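Local coordinates for transcriptional regulatory protein RcsB (PDB 5I4C) that acts as the response regulator of the Rcs phosphorelay, binding regulatory DNA to control genes for capsule synthesis, biofilm formation and cell division, here represented by its receiver domain, at residues P13-L16 and F17-K21. Numbering follows the deposited sequence.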
loop_
_atom_site.group_PDB
_atom_site.type_symbol
_atom_site.label_atom_id
_atom_site.label_comp_id
_atom_site.label_asym_id
_atom_site.label_seq_id
_atom_site.Cartn_x
_atom_site.Cartn_y
_atom_site.Cartn_z
ATOM N N PRO A 13 6.208 1.049 3.114
ATOM C CA PRO A 13 6.130 2.491 2.960
ATOM C C PRO A 13 4.866 2.912 2.220
ATOM O O PRO A 13 4.276 3.894 2.575
ATOM C CB PRO A 13 7.387 2.829 2.171
ATOM C CG PRO A 13 8.341 1.817 2.640
ATOM C CD PRO A 13 7.553 0.556 2.823
ATOM N N ILE A 14 4.407 2.152 1.221
ATOM C CA ILE A 14 3.174 2.565 0.539
ATOM C C ILE A 14 1.928 2.520 1.420
ATOM O O ILE A 14 0.992 3.213 1.119
ATOM C CB ILE A 14 2.946 1.809 -0.815
ATOM C CG1 ILE A 14 2.183 2.713 -1.819
ATOM C CG2 ILE A 14 2.286 0.516 -0.577
ATOM C CD1 ILE A 14 2.421 2.306 -3.238
ATOM N N VAL A 15 1.884 1.652 2.423
ATOM C CA VAL A 15 0.784 1.650 3.373
ATOM C C VAL A 15 0.776 2.954 4.167
ATOM O O VAL A 15 -0.281 3.620 4.330
ATOM C CB VAL A 15 0.836 0.405 4.308
ATOM C CG1 VAL A 15 -0.227 0.479 5.389
ATOM C CG2 VAL A 15 0.691 -0.906 3.532
ATOM N N LEU A 16 1.951 3.338 4.635
ATOM C CA LEU A 16 2.081 4.593 5.372
ATOM C C LEU A 16 1.694 5.817 4.513
ATOM O O LEU A 16 1.011 6.707 4.995
ATOM C CB LEU A 16 3.463 4.725 5.948
ATOM C CG LEU A 16 3.862 3.636 6.957
ATOM C CD1 LEU A 16 5.321 3.842 7.339
ATOM C CD2 LEU A 16 2.941 3.603 8.138
ATOM N N PHE A 17 2.124 5.839 3.262
ATOM C CA PHE A 17 1.757 6.897 2.314
ATOM C C PHE A 17 0.245 7.022 2.177
ATOM O O PHE A 17 -0.295 8.138 2.278
ATOM C CB PHE A 17 2.380 6.573 0.947
ATOM C CG PHE A 17 2.090 7.577 -0.107
ATOM C CD1 PHE A 17 2.762 8.766 -0.145
ATOM C CD2 PHE A 17 1.126 7.357 -1.024
ATOM C CE1 PHE A 17 2.475 9.694 -1.156
ATOM C CE2 PHE A 17 0.778 8.274 -1.990
ATOM C CZ PHE A 17 1.489 9.444 -2.089
ATOM N N GLY A 18 -0.444 5.900 1.912
ATOM C CA GLY A 18 -1.921 5.904 1.694
ATOM C C GLY A 18 -2.655 6.414 2.920
ATOM O O GLY A 18 -3.527 7.263 2.828
ATOM N N ILE A 19 -2.248 5.894 4.083
ATOM C CA ILE A 19 -2.803 6.321 5.340
ATOM C C ILE A 19 -2.573 7.828 5.568
ATOM O O ILE A 19 -3.503 8.552 5.892
ATOM C CB ILE A 19 -2.279 5.459 6.508
ATOM C CG1 ILE A 19 -2.825 4.036 6.320
ATOM C CG2 ILE A 19 -2.774 6.062 7.822
ATOM C CD1 ILE A 19 -2.373 3.007 7.340
ATOM N N ARG A 20 -1.364 8.309 5.341
ATOM C CA ARG A 20 -1.097 9.758 5.538
ATOM C C ARG A 20 -1.984 10.626 4.592
ATOM O O ARG A 20 -2.528 11.645 5.032
ATOM C CB ARG A 20 0.404 10.029 5.380
ATOM C CG ARG A 20 0.855 11.462 5.415
ATOM C CD ARG A 20 2.261 11.580 4.750
ATOM N NE ARG A 20 3.061 10.399 5.071
ATOM C CZ ARG A 20 3.901 9.780 4.220
ATOM N NH1 ARG A 20 4.129 10.250 2.969
ATOM N NH2 ARG A 20 4.502 8.631 4.605
ATOM N N LYS A 21 -2.139 10.207 3.335
ATOM C CA LYS A 21 -2.933 10.894 2.367
ATOM C C LYS A 21 -4.387 10.941 2.792
ATOM O O LYS A 21 -5.038 11.959 2.695
ATOM C CB LYS A 21 -2.841 10.204 1.019
ATOM C CG LYS A 21 -1.566 10.376 0.227
ATOM C CD LYS A 21 -1.163 11.845 0.008
ATOM C CE LYS A 21 -0.135 12.243 1.071
ATOM N NZ LYS A 21 0.538 13.504 0.656
HETATM O O HOH W 1 5.640 6.248 2.987
#
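Two donors share the carbonyl oxygen of Pro13: Phe17 N, 3.0 Å from Pro13 O, and a water that donates to Pro13 O across 2.8 Å. The same water accepts a hydrogen bond from Arg20 NH2, tying the guanidinium to the first turn of the helix. Arg20 leaves the backbone with CG anti to its N (chi1 174°), then bends at chi3 (-36°), which folds the guanidinium back until one of its faces lies over Phe17 CA, which sits off-centre beneath the group. Its NE makes a salt bridge with Glu34, on strand 29-35. Four further i to i+4 bonds continue the alpha-helical pattern, the shortest from Arg20 N to Leu16 O at 2.9 Å. This is the first helix of the CheY-like receiver domain, the crossover of the beta-alpha-beta unit formed by strand 4-9, helix 13-23 and strand 29-35. On its buried flank Val15 and Ile19, one turn apart, run alongside each other in the same direction, Val15 CG1 meeting Ile19 CD1 at 3.8 Å. Ile19 CG1 also runs close past Val15 O, 3.3 Å away, while its side chain packs on Ile8 and on Leu116 of helix 112-124. Elsewhere, Lys21 CG rests over one face of the Phe17 ring, off its centre, and Val15 and Phe17 pack against Ile14 and Gly18, respectively, of the second subunit.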